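Phosphoribosylaminoimidazole-succinocarboxamide synthase (Ehrlichia chaffeensis str. Arkansas, PDB 3KRE) catalyses the ATP-dependent joining of L-aspartate to carboxyaminoimidazole ribonucleotide, forming SAICAR in de novo purine biosynthesis. Local coordinates at residues Leu82-Ile87 with Lys178-Leu183. Residues are numbered along the deposited sequence; the frame is centred on the assembly and turned at random.
Sequences LIDKGI and KINNIL
A Schellman motif ends helix 67-84 where L82, K85 and I87 pack against K178, I179 and I182 of helix 166-189. G86 is its C-prime residue, with a positive phi (92°) that glycine, lacking a CB to press on the carbonyl O of K85, adopts readily. The turn is closed by I87 N to L82 O and G86 N to I83 O, and L82 O also accepts K85 N from the opposite face of its carbonyl plane. This reversal brings I87 back beside L82, giving the helix end two branched apolar side chains to set against the partner helix. L82 forks over it: CD1 meets I179 CG2 at 4.0 Å, while CD2 lies 3.8 Å from I182 CG2. I87 and I182 reach toward each other, I87 CG1 lying 4.1 Å from I182 CD1; I182 and K85 instead run past each other in opposite directions, I182 CD1 lying 3.6 Å from K85 CB. K178 suits the solvent-exposed margin: with CG anti to the backbone N (chi1 178°) and the rest extended, its methylenes run past I87 CD1 and deliver NZ to K85 O (3.1 Å), almost in line with the carbonyl. Deeper in, I218 of a loop touches L82 and L183, while I179 and L183 rest on F197 and L194 of strand 192-204 in the large antiparallel sheet.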
loop_
_atom_site.group_PDB
_atom_site.type_symbol
_atom_site.label_atom_id
_atom_site.label_comp_id
_atom_site.label_asym_id
_atom_site.label_seq_id
_atom_site.Cartn_x
_atom_site.Cartn_y
_atom_site.Cartn_z
ATOM N N LEU A 82 4.913 11.637 2.465
ATOM C CA LEU A 82 6.150 10.976 2.070
ATOM C C LEU A 82 6.952 11.838 1.118
ATOM O O LEU A 82 8.147 11.963 1.289
ATOM C CB LEU A 82 5.886 9.602 1.471
ATOM C CG LEU A 82 5.284 8.566 2.430
ATOM C CD1 LEU A 82 4.911 7.283 1.655
ATOM C CD2 LEU A 82 6.268 8.243 3.579
ATOM N N ILE A 83 6.290 12.479 0.155
ATOM C CA ILE A 83 6.972 13.469 -0.711
ATOM C C ILE A 83 7.642 14.579 0.083
ATOM O O ILE A 83 8.779 14.964 -0.216
ATOM C CB ILE A 83 5.984 14.095 -1.697
ATOM C CG1 ILE A 83 5.481 13.012 -2.683
ATOM C CG2 ILE A 83 6.623 15.281 -2.451
ATOM C CD1 ILE A 83 4.220 13.414 -3.409
ATOM N N ASP A 84 6.973 15.080 1.113
ATOM C CA ASP A 84 7.532 16.113 1.999
ATOM C C ASP A 84 8.822 15.696 2.659
ATOM O O ASP A 84 9.611 16.552 3.004
ATOM C CB ASP A 84 6.569 16.510 3.124
ATOM C CG ASP A 84 5.320 17.186 2.635
ATOM O OD1 ASP A 84 5.266 17.579 1.424
ATOM O OD2 ASP A 84 4.360 17.288 3.472
ATOM N N LYS A 85 9.042 14.401 2.861
ATOM C CA LYS A 85 10.306 13.888 3.406
ATOM C C LYS A 85 11.278 13.378 2.351
ATOM O O LYS A 85 12.262 12.757 2.703
ATOM C CB LYS A 85 10.055 12.743 4.416
ATOM C CG LYS A 85 9.146 13.091 5.541
ATOM C CD LYS A 85 9.812 14.025 6.516
ATOM C CE LYS A 85 9.007 14.118 7.819
ATOM N NZ LYS A 85 9.415 15.271 8.670
ATOM N N GLY A 86 11.007 13.639 1.075
ATOM C CA GLY A 86 11.920 13.343 0.005
ATOM C C GLY A 86 11.751 11.993 -0.666
ATOM O O GLY A 86 12.599 11.588 -1.466
ATOM N N ILE A 87 10.665 11.306 -0.356
ATOM C CA ILE A 87 10.357 10.059 -1.048
ATOM C C ILE A 87 9.770 10.375 -2.435
ATOM O O ILE A 87 8.885 11.242 -2.557
ATOM C CB ILE A 87 9.356 9.194 -0.250
ATOM C CG1 ILE A 87 9.882 8.874 1.176
ATOM C CG2 ILE A 87 9.032 7.937 -1.022
ATOM C CD1 ILE A 87 11.199 8.032 1.274
ATOM N N LYS A 178 12.669 3.683 5.565
ATOM C CA LYS A 178 12.470 5.119 5.782
ATOM C C LYS A 178 10.958 5.423 5.761
ATOM O O LYS A 178 10.446 6.144 6.631
ATOM C CB LYS A 178 13.215 5.950 4.726
ATOM C CG LYS A 178 13.037 7.486 4.827
ATOM C CD LYS A 178 14.021 8.275 3.872
ATOM C CE LYS A 178 13.581 9.779 3.724
ATOM N NZ LYS A 178 14.432 10.572 2.784
ATOM N N ILE A 179 10.271 4.844 4.797
ATOM C CA ILE A 179 8.811 4.988 4.685
ATOM C C ILE A 179 8.154 4.447 5.951
ATOM O O ILE A 179 7.227 5.066 6.496
ATOM C CB ILE A 179 8.271 4.312 3.381
ATOM C CG1 ILE A 179 8.713 5.109 2.160
ATOM C CG2 ILE A 179 6.708 4.193 3.416
ATOM C CD1 ILE A 179 8.660 4.366 0.819
ATOM N N ASN A 180 8.615 3.283 6.425
ATOM C CA ASN A 180 8.100 2.724 7.663
ATOM C C ASN A 180 8.275 3.723 8.815
ATOM O O ASN A 180 7.351 3.963 9.580
ATOM C CB ASN A 180 8.795 1.401 7.980
ATOM C CG ASN A 180 8.222 0.702 9.231
ATOM O OD1 ASN A 180 7.017 0.743 9.495
ATOM N ND2 ASN A 180 9.107 0.054 10.006
ATOM N N ASN A 181 9.460 4.309 8.945
ATOM C CA ASN A 181 9.680 5.271 10.027
ATOM C C ASN A 181 8.746 6.471 9.934
ATOM O O ASN A 181 8.152 6.859 10.927
ATOM C CB ASN A 181 11.105 5.784 10.030
ATOM C CG ASN A 181 12.097 4.718 10.436
ATOM O OD1 ASN A 181 11.739 3.744 11.096
ATOM N ND2 ASN A 181 13.370 4.917 10.069
ATOM N N ILE A 182 8.649 7.053 8.750
ATOM C CA ILE A 182 7.773 8.222 8.531
ATOM C C ILE A 182 6.303 7.922 8.822
ATOM O O ILE A 182 5.624 8.629 9.615
ATOM C CB ILE A 182 7.892 8.766 7.098
ATOM C CG1 ILE A 182 9.342 9.223 6.809
ATOM C CG2 ILE A 182 6.878 9.902 6.904
ATOM C CD1 ILE A 182 9.646 9.302 5.290
ATOM N N LEU A 183 5.800 6.855 8.207
ATOM C CA LEU A 183 4.399 6.456 8.430
ATOM C C LEU A 183 4.135 6.035 9.872
ATOM O O LEU A 183 3.084 6.363 10.431
ATOM C CB LEU A 183 3.991 5.323 7.480
ATOM C CG LEU A 183 4.004 5.595 5.983
ATOM C CD1 LEU A 183 3.533 4.382 5.167
ATOM C CD2 LEU A 183 3.097 6.810 5.677
#